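Local coordinates for outer envelope protein 64, mitochondrial (Arabidopsis thaliana, PDB 6HPG) that probably acts as a chaperone receptor at the mitochondrial outer membrane, its TPR domain serving Hsp90-dependent delivery of proteins for import, at residues Y17-T30 and Y42-C54. Numbering follows the deposited sequence.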
ATOM      1  N   TYR A  17       7.440 -11.150  -1.626  1.00 24.11           N
ATOM      2  CA  TYR A  17       7.690  -9.757  -1.885  1.00 24.34           C
ATOM      3  C   TYR A  17       9.150  -9.448  -1.618  1.00 26.65           C
ATOM      4  O   TYR A  17       9.768  -8.786  -2.441  1.00 30.14           O
ATOM      5  CB  TYR A  17       6.781  -8.836  -1.046  1.00 24.25           C
ATOM      6  CG  TYR A  17       6.937  -7.353  -1.337  1.00 25.41           C
ATOM      7  CD1 TYR A  17       7.901  -6.586  -0.681  1.00 26.69           C
ATOM      8  CD2 TYR A  17       6.091  -6.703  -2.246  1.00 26.34           C
ATOM      9  CE1 TYR A  17       8.024  -5.238  -0.928  1.00 23.39           C
ATOM     10  CE2 TYR A  17       6.224  -5.363  -2.514  1.00 25.39           C
ATOM     11  CZ  TYR A  17       7.190  -4.625  -1.855  1.00 26.42           C
ATOM     12  OH  TYR A  17       7.311  -3.274  -2.136  1.00 28.65           O
ATOM     13  N   LYS A  18       9.686  -9.894  -0.479  1.00 22.71           N
ATOM     14  CA  LYS A  18      11.075  -9.592  -0.167  1.00 27.45           C
ATOM     15  C   LYS A  18      12.055 -10.191  -1.191  1.00 22.46           C
ATOM     16  O   LYS A  18      13.117  -9.645  -1.422  1.00 18.77           O
ATOM     17  CB  LYS A  18      11.429 -10.051   1.252  1.00 32.99           C
ATOM     18  CG  LYS A  18      10.766  -9.200   2.313  1.00 43.43           C
ATOM     19  CD  LYS A  18      10.847  -9.867   3.666  1.00 51.27           C
ATOM     20  CE  LYS A  18       9.837  -9.252   4.606  1.00 55.68           C
ATOM     21  NZ  LYS A  18      10.010  -9.836   5.954  1.00 56.65           N
ATOM     22  N   GLY A  19      11.701 -11.314  -1.790  1.00 22.81           N
ATOM     23  CA  GLY A  19      12.507 -11.897  -2.878  1.00 22.96           C
ATOM     24  C   GLY A  19      12.183 -11.390  -4.264  1.00 20.63           C
ATOM     25  O   GLY A  19      12.567 -12.012  -5.236  1.00 24.77           O
ATOM     26  N   LYS A  20      11.440 -10.295  -4.380  1.00 22.15           N
ATOM     27  CA  LYS A  20      10.957  -9.768  -5.682  1.00 20.92           C
ATOM     28  C   LYS A  20      10.049 -10.683  -6.515  1.00 21.24           C
ATOM     29  O   LYS A  20       9.915 -10.485  -7.706  1.00 23.62           O
ATOM     30  CB  LYS A  20      12.114  -9.284  -6.569  1.00 26.34           C
ATOM     31  CG  LYS A  20      13.283  -8.674  -5.836  1.00 25.19           C
ATOM     32  CD  LYS A  20      12.871  -7.476  -5.006  1.00 27.49           C
ATOM     33  CE  LYS A  20      14.091  -6.921  -4.283  1.00 28.66           C
ATOM     34  NZ  LYS A  20      13.696  -6.146  -3.083  1.00 28.46           N
ATOM     35  N   GLN A  21       9.370 -11.632  -5.894  1.00 24.11           N
ATOM     36  CA  GLN A  21       8.447 -12.512  -6.607  1.00 24.84           C
ATOM     37  C   GLN A  21       7.062 -11.852  -6.564  1.00 28.51           C
ATOM     38  O   GLN A  21       6.173 -12.238  -5.833  1.00 20.16           O
ATOM     39  CB  GLN A  21       8.406 -13.878  -5.960  1.00 28.99           C
ATOM     40  CG  GLN A  21       9.765 -14.462  -5.562  1.00 38.14           C
ATOM     41  CD  GLN A  21      10.298 -15.430  -6.561  1.00 43.61           C
ATOM     42  OE1 GLN A  21      10.313 -15.145  -7.760  1.00 53.27           O
ATOM     43  NE2 GLN A  21      10.740 -16.593  -6.083  1.00 50.26           N
ATOM     44  N   TRP A  22       6.887 -10.847  -7.391  1.00 27.86           N
ATOM     45  CA  TRP A  22       5.766  -9.924  -7.211  1.00 27.65           C
ATOM     46  C   TRP A  22       4.437 -10.606  -7.420  1.00 28.59           C
ATOM     47  O   TRP A  22       3.516 -10.321  -6.659  1.00 22.62           O
ATOM     48  CB  TRP A  22       5.848  -8.751  -8.167  1.00 24.73           C
ATOM     49  CG  TRP A  22       7.129  -8.013  -8.150  1.00 21.45           C
ATOM     50  CD1 TRP A  22       7.878  -7.714  -9.226  1.00 22.30           C
ATOM     51  CD2 TRP A  22       7.817  -7.481  -7.010  1.00 21.07           C
ATOM     52  NE1 TRP A  22       9.004  -7.020  -8.853  1.00 26.13           N
ATOM     53  CE2 TRP A  22       9.004  -6.868  -7.494  1.00 23.37           C
ATOM     54  CE3 TRP A  22       7.562  -7.467  -5.635  1.00 22.60           C
ATOM     55  CZ2 TRP A  22       9.925  -6.235  -6.661  1.00 21.77           C
ATOM     56  CZ3 TRP A  22       8.503  -6.846  -4.785  1.00 24.12           C
ATOM     57  CH2 TRP A  22       9.667  -6.228  -5.321  1.00 22.80           C
ATOM     58  N   ASN A  23       4.323 -11.453  -8.460  1.00 27.59           N
ATOM     59  CA  ASN A  23       3.062 -12.200  -8.700  1.00 28.29           C
ATOM     60  C   ASN A  23       2.739 -13.216  -7.617  1.00 25.57           C
ATOM     61  O   ASN A  23       1.558 -13.393  -7.209  1.00 21.79           O
ATOM     62  CB  ASN A  23       3.097 -12.943 -10.017  1.00 29.07           C
ATOM     63  CG  ASN A  23       3.008 -12.026 -11.167  1.00 33.65           C
ATOM     64  OD1 ASN A  23       1.965 -11.433 -11.401  1.00 38.08           O
ATOM     65  ND2 ASN A  23       4.101 -11.882 -11.896  1.00 36.64           N
ATOM     66  N   LYS A  24       3.781 -13.926  -7.197  1.00 25.72           N
ATOM     67  CA  LYS A  24       3.646 -14.869  -6.092  1.00 26.14           C
ATOM     68  C   LYS A  24       3.128 -14.143  -4.868  1.00 23.45           C
ATOM     69  O   LYS A  24       2.248 -14.657  -4.185  1.00 16.44           O
ATOM     70  CB  LYS A  24       4.941 -15.603  -5.769  1.00 32.93           C
ATOM     71  CG  LYS A  24       5.108 -16.898  -6.578  1.00 51.18           C
ATOM     72  CD  LYS A  24       6.559 -17.267  -6.889  1.00 54.70           C
ATOM     73  CE  LYS A  24       6.747 -17.559  -8.380  1.00 65.93           C
ATOM     74  NZ  LYS A  24       8.135 -17.989  -8.723  1.00 70.15           N
ATOM     75  N   ALA A  25       3.661 -12.947  -4.623  1.00 22.90           N
ATOM     76  CA  ALA A  25       3.250 -12.112  -3.491  1.00 23.85           C
ATOM     77  C   ALA A  25       1.782 -11.782  -3.582  1.00 19.84           C
ATOM     78  O   ALA A  25       1.029 -11.993  -2.636  1.00 18.25           O
ATOM     79  CB  ALA A  25       4.070 -10.830  -3.439  1.00 27.46           C
ATOM     80  N   VAL A  26       1.382 -11.271  -4.750  1.00 18.63           N
ATOM     81  CA  VAL A  26      -0.029 -10.952  -5.058  1.00 16.99           C
ATOM     82  C   VAL A  26      -0.932 -12.164  -4.780  1.00 17.71           C
ATOM     83  O   VAL A  26      -2.009 -12.016  -4.237  1.00 18.44           O
ATOM     84  CB  VAL A  26      -0.215 -10.508  -6.556  1.00 15.71           C
ATOM     85  CG1 VAL A  26      -1.666 -10.620  -7.055  1.00 14.76           C
ATOM     86  CG2 VAL A  26       0.300  -9.098  -6.797  1.00 17.41           C
ATOM     87  N   ASN A  27      -0.498 -13.335  -5.232  1.00 14.94           N
ATOM     88  CA  ASN A  27      -1.293 -14.530  -5.107  1.00 17.10           C
ATOM     89  C   ASN A  27      -1.412 -14.994  -3.648  1.00 18.72           C
ATOM     90  O   ASN A  27      -2.501 -15.393  -3.231  1.00 15.75           O
ATOM     91  CB  ASN A  27      -0.749 -15.628  -6.017  1.00 17.44           C
ATOM     92  CG  ASN A  27      -1.043 -15.342  -7.488  1.00 22.12           C
ATOM     93  OD1 ASN A  27      -2.054 -14.738  -7.805  1.00 22.09           O
ATOM     94  ND2 ASN A  27      -0.172 -15.800  -8.383  1.00 23.98           N
ATOM     95  N   PHE A  28      -0.329 -14.882  -2.875  1.00 13.42           N
ATOM     96  CA  PHE A  28      -0.395 -15.191  -1.442  1.00 15.25           C
ATOM     97  C   PHE A  28      -1.316 -14.217  -0.708  1.00 15.53           C
ATOM     98  O   PHE A  28      -2.121 -14.644   0.120  1.00 18.88           O
ATOM     99  CB  PHE A  28       1.013 -15.229  -0.768  1.00 16.14           C
ATOM    100  CG  PHE A  28       1.762 -16.527  -0.975  1.00 18.24           C
ATOM    101  CD1 PHE A  28       1.179 -17.744  -0.654  1.00 19.22           C
ATOM    102  CD2 PHE A  28       3.066 -16.535  -1.465  1.00 22.79           C
ATOM    103  CE1 PHE A  28       1.850 -18.937  -0.858  1.00 16.94           C
ATOM    104  CE2 PHE A  28       3.733 -17.730  -1.688  1.00 20.73           C
ATOM    105  CZ  PHE A  28       3.114 -18.934  -1.380  1.00 19.18           C
ATOM    106  N   TYR A  29      -1.255 -12.941  -1.082  1.00 14.12           N
ATOM    107  CA  TYR A  29      -2.002 -11.901  -0.424  1.00 13.16           C
ATOM    108  C   TYR A  29      -3.449 -12.011  -0.800  1.00 14.72           C
ATOM    109  O   TYR A  29      -4.332 -11.772   0.043  1.00 12.67           O
ATOM    110  CB  TYR A  29      -1.434 -10.524  -0.742  1.00 13.56           C
ATOM    111  CG  TYR A  29      -0.025 -10.204  -0.200  1.00 14.94           C
ATOM    112  CD1 TYR A  29       0.370 -10.546   1.094  1.00 15.85           C
ATOM    113  CD2 TYR A  29       0.875  -9.486  -0.964  1.00 16.09           C
ATOM    114  CE1 TYR A  29       1.625 -10.186   1.586  1.00 14.49           C
ATOM    115  CE2 TYR A  29       2.097  -9.133  -0.475  1.00 14.06           C
ATOM    116  CZ  TYR A  29       2.483  -9.500   0.793  1.00 14.57           C
ATOM    117  OH  TYR A  29       3.741  -9.112   1.256  1.00 15.65           O
ATOM    118  N   THR A  30      -3.715 -12.447  -2.031  1.00 15.96           N
ATOM    119  CA  THR A  30      -5.112 -12.708  -2.475  1.00 16.01           C
ATOM    120  C   THR A  30      -5.788 -13.796  -1.644  1.00 16.84           C
ATOM    121  O   THR A  30      -6.966 -13.676  -1.168  1.00 15.71           O
ATOM    122  CB  THR A  30      -5.110 -12.979  -3.982  1.00 15.69           C
ATOM    123  OG1 THR A  30      -4.660 -11.776  -4.605  1.00 12.53           O
ATOM    124  CG2 THR A  30      -6.503 -13.379  -4.565  1.00 16.30           C
ATOM    125  N   TYR A  42      -3.331  -6.682   4.891  1.00 19.79           N
ATOM    126  CA  TYR A  42      -3.272  -7.672   3.798  1.00 20.46           C
ATOM    127  C   TYR A  42      -3.470  -6.996   2.454  1.00 20.24           C
ATOM    128  O   TYR A  42      -2.700  -7.225   1.516  1.00 18.43           O
ATOM    129  CB  TYR A  42      -4.370  -8.738   3.940  1.00 20.48           C
ATOM    130  CG  TYR A  42      -4.297  -9.700   5.096  1.00 17.42           C
ATOM    131  CD1 TYR A  42      -3.401  -9.540   6.135  1.00 14.37           C
ATOM    132  CD2 TYR A  42      -5.225 -10.743   5.175  1.00 16.50           C
ATOM    133  CE1 TYR A  42      -3.387 -10.411   7.166  1.00 16.38           C
ATOM    134  CE2 TYR A  42      -5.197 -11.650   6.199  1.00 14.57           C
ATOM    135  CZ  TYR A  42      -4.308 -11.470   7.218  1.00 15.69           C
ATOM    136  OH  TYR A  42      -4.298 -12.344   8.278  1.00 15.95           O
ATOM    137  N   TYR A  43      -4.488  -6.121   2.402  1.00 17.05           N
ATOM    138  CA  TYR A  43      -4.725  -5.231   1.268  1.00 16.72           C
ATOM    139  C   TYR A  43      -3.563  -4.227   0.966  1.00 15.72           C
ATOM    140  O   TYR A  43      -3.193  -4.020  -0.192  1.00 13.06           O
ATOM    141  CB  TYR A  43      -6.057  -4.449   1.449  1.00 17.96           C
ATOM    142  CG  TYR A  43      -7.352  -5.247   1.145  1.00 14.09           C
ATOM    143  CD1 TYR A  43      -7.838  -5.327  -0.138  1.00 14.25           C
ATOM    144  CD2 TYR A  43      -8.079  -5.849   2.155  1.00 17.81           C
ATOM    145  CE1 TYR A  43      -9.033  -6.027  -0.447  1.00 17.72           C
ATOM    146  CE2 TYR A  43      -9.283  -6.561   1.875  1.00 15.77           C
ATOM    147  CZ  TYR A  43      -9.738  -6.639   0.565  1.00 15.52           C
ATOM    148  OH  TYR A  43     -10.880  -7.321   0.256  1.00 24.84           O
ATOM    149  N   CYS A  44      -3.036  -3.605   2.009  1.00 16.56           N
ATOM    150  CA  CYS A  44      -1.945  -2.640   1.848  1.00 16.27           C
ATOM    151  C   CYS A  44      -0.698  -3.287   1.302  1.00 16.86           C
ATOM    152  O   CYS A  44       0.003  -2.702   0.473  1.00 19.45           O
ATOM    153  CB  CYS A  44      -1.595  -1.998   3.167  1.00 17.16           C
ATOM    154  SG  CYS A  44      -0.968  -0.323   2.892  1.00 22.16           S
ATOM    155  N   ASN A  45      -0.382  -4.479   1.820  1.00 18.61           N
ATOM    156  CA  ASN A  45       0.702  -5.260   1.286  1.00 18.17           C
ATOM    157  C   ASN A  45       0.431  -5.626  -0.189  1.00 18.46           C
ATOM    158  O   ASN A  45       1.322  -5.545  -1.028  1.00 19.89           O
ATOM    159  CB  ASN A  45       0.950  -6.522   2.124  1.00 18.49           C
ATOM    160  CG  ASN A  45       1.591  -6.230   3.462  1.00 18.01           C
ATOM    161  OD1 ASN A  45       1.987  -5.093   3.760  1.00 21.03           O
ATOM    162  ND2 ASN A  45       1.698  -7.246   4.278  1.00 18.15           N
ATOM    163  N   ARG A  46      -0.776  -6.027  -0.524  1.00 18.01           N
ATOM    164  CA  ARG A  46      -1.006  -6.391  -1.905  1.00 16.63           C
ATOM    165  C   ARG A  46      -0.858  -5.195  -2.825  1.00 17.15           C
ATOM    166  O   ARG A  46      -0.357  -5.341  -3.943  1.00 16.19           O
ATOM    167  CB  ARG A  46      -2.367  -7.045  -2.108  1.00 15.84           C
ATOM    168  CG  ARG A  46      -2.406  -7.799  -3.427  1.00 16.54           C
ATOM    169  CD  ARG A  46      -3.643  -8.643  -3.591  1.00 16.42           C
ATOM    170  NE  ARG A  46      -4.860  -7.841  -3.507  1.00 18.52           N
ATOM    171  CZ  ARG A  46      -6.093  -8.345  -3.668  1.00 20.21           C
ATOM    172  NH1 ARG A  46      -6.298  -9.633  -3.993  1.00 16.17           N
ATOM    173  NH2 ARG A  46      -7.127  -7.551  -3.535  1.00 19.77           N
ATOM    174  N   ALA A  47      -1.341  -4.013  -2.381  1.00 16.00           N
ATOM    175  CA  ALA A  47      -1.021  -2.789  -3.111  1.00 16.29           C
ATOM    176  C   ALA A  47       0.454  -2.639  -3.438  1.00 15.98           C
ATOM    177  O   ALA A  47       0.810  -2.251  -4.557  1.00 15.42           O
ATOM    178  CB  ALA A  47      -1.467  -1.557  -2.356  1.00 16.74           C
ATOM    179  N   ALA A  48       1.296  -2.847  -2.434  1.00 14.58           N
ATOM    180  CA  ALA A  48       2.753  -2.754  -2.644  1.00 17.43           C
ATOM    181  C   ALA A  48       3.196  -3.705  -3.743  1.00 16.88           C
ATOM    182  O   ALA A  48       3.962  -3.338  -4.602  1.00 17.33           O
ATOM    183  CB  ALA A  48       3.485  -3.090  -1.355  1.00 14.65           C
ATOM    184  N   ALA A  49       2.744  -4.966  -3.708  1.00 18.59           N
ATOM    185  CA  ALA A  49       3.111  -5.912  -4.812  1.00 19.37           C
ATOM    186  C   ALA A  49       2.614  -5.415  -6.179  1.00 17.91           C
ATOM    187  O   ALA A  49       3.368  -5.466  -7.164  1.00 17.70           O
ATOM    188  CB  ALA A  49       2.600  -7.319  -4.544  1.00 20.66           C
ATOM    189  N   PHE A  50       1.411  -4.813  -6.211  1.00 17.93           N
ATOM    190  CA  PHE A  50       0.863  -4.262  -7.457  1.00 20.33           C
ATOM    191  C   PHE A  50       1.631  -3.053  -8.006  1.00 21.96           C
ATOM    192  O   PHE A  50       1.833  -2.938  -9.224  1.00 20.88           O
ATOM    193  CB  PHE A  50      -0.619  -3.888  -7.315  1.00 18.55           C
ATOM    194  CG  PHE A  50      -1.592  -5.045  -7.448  1.00 20.40           C
ATOM    195  CD1 PHE A  50      -1.450  -6.035  -8.445  1.00 21.22           C
ATOM    196  CD2 PHE A  50      -2.710  -5.110  -6.610  1.00 20.30           C
ATOM    197  CE1 PHE A  50      -2.386  -7.045  -8.565  1.00 19.76           C
ATOM    198  CE2 PHE A  50      -3.629  -6.155  -6.710  1.00 19.67           C
ATOM    199  CZ  PHE A  50      -3.476  -7.104  -7.688  1.00 20.10           C
ATOM    200  N   LEU A  51       2.028  -2.148  -7.119  1.00 20.70           N
ATOM    201  CA  LEU A  51       2.895  -1.053  -7.501  1.00 21.14           C
ATOM    202  C   LEU A  51       4.150  -1.527  -8.252  1.00 25.51           C
ATOM    203  O   LEU A  51       4.554  -0.968  -9.249  1.00 24.22           O
ATOM    204  CB  LEU A  51       3.336  -0.301  -6.261  1.00 21.38           C
ATOM    205  CG  LEU A  51       2.317   0.651  -5.655  1.00 20.62           C
ATOM    206  CD1 LEU A  51       2.961   1.458  -4.540  1.00 21.11           C
ATOM    207  CD2 LEU A  51       1.768   1.582  -6.699  1.00 19.74           C
ATOM    208  N   GLU A  52       4.747  -2.586  -7.769  1.00 24.98           N
ATOM    209  CA  GLU A  52       5.969  -3.064  -8.385  1.00 29.77           C
ATOM    210  C   GLU A  52       5.745  -3.649  -9.799  1.00 27.68           C
ATOM    211  O   GLU A  52       6.668  -3.701 -10.587  1.00 30.12           O
ATOM    212  CB  GLU A  52       6.584  -4.075  -7.459  1.00 26.34           C
ATOM    213  CG  GLU A  52       7.028  -3.478  -6.123  1.00 28.56           C
ATOM    214  CD  GLU A  52       8.445  -2.900  -6.159  1.00 30.36           C
ATOM    215  OE1 GLU A  52       9.057  -2.916  -7.248  1.00 30.71           O
ATOM    216  OE2 GLU A  52       8.950  -2.489  -5.090  1.00 27.96           O
ATOM    217  N   LEU A  53       4.515  -4.089 -10.074  1.00 26.77           N
ATOM    218  CA  LEU A  53       4.094  -4.629 -11.365  1.00 26.14           C
ATOM    219  C   LEU A  53       3.579  -3.586 -12.330  1.00 26.78           C
ATOM    220  O   LEU A  53       3.248  -3.919 -13.456  1.00 26.50           O
ATOM    221  CB  LEU A  53       2.988  -5.669 -11.147  1.00 24.94           C
ATOM    222  CG  LEU A  53       3.468  -6.996 -10.568  1.00 28.51           C
ATOM    223  CD1 LEU A  53       2.273  -7.877 -10.208  1.00 30.51           C
ATOM    224  CD2 LEU A  53       4.401  -7.705 -11.541  1.00 28.59           C
ATOM    225  N   CYS A  54       3.513  -2.337 -11.861  1.00 28.65           N
ATOM    226  CA  CYS A  54       2.834  -1.229 -12.511  1.00 24.81           C
ATOM    227  C   CYS A  54       1.339  -1.445 -12.638  1.00 24.14           C
ATOM    228  O   CYS A  54       0.714  -0.853 -13.526  1.00 19.68           O
ATOM    229  CB  CYS A  54       3.467  -0.903 -13.863  1.00 25.03           C
ATOM    230  SG  CYS A  54       5.224  -0.604 -13.658  1.00 27.46           S
TER
HETATM  231  O   HOH W   1       5.963  -1.515  -3.761  1.00 19.46           O
HETATM  232  O   HOH W   2      10.347  -3.482  -2.512  1.00 43.87           O
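A49 is the knob of this helix pair, its methyl seated in a hole formed by Y17, W22, A25 and V26. So small a side chain lets helix 22-35 and helix 40-52 close in: the axes of 22-30 and 42-52 approach to 8.8 Å and run nearly antiparallel, 157° apart. The packing is tight here, with A49 CB 3.7 Å from V26 CG2, a methyl that also makes an off-centre CH-pi contact with the F50 ring. One turn earlier in helix 40-52, N45 CB stands over a face of the Y29 ring, 3.8 Å from its centroid, while the Y29 hydroxyl bonds to N14 and the N45 amide to the backbone of the bound peptide.

Toward the two ends of the helix pair, polar groups take over. R46, extended until it bends at chi3 (58°), sends NH1 to T30 OG1 at 2.8 Å, the oxygen lying in the guanidinium plane; NE is salt-bridged to D62. T30 OG1 in turn donates to V26 O, so this hydroxyl links the arginine to the helix backbone. At the other end, the E52 carboxylate stacks on W22, the planes only 10° apart, with E52 CB 3.8 Å from the centroid of the six-membered ring. Water completes this looser side: one molecule joins Y17 OH (2.7 Å) to A48 O, and another lies between that hydroxyl and E52 OE2, its bond to the tyrosine weak.

Joining the second helix of TPR 1 to the first of TPR 2, with Y17, Y29, N45 and A48 also touching the peptide, this is the inter-repeat packing of a tetratricopeptide-repeat solenoid beside its peptide-binding groove.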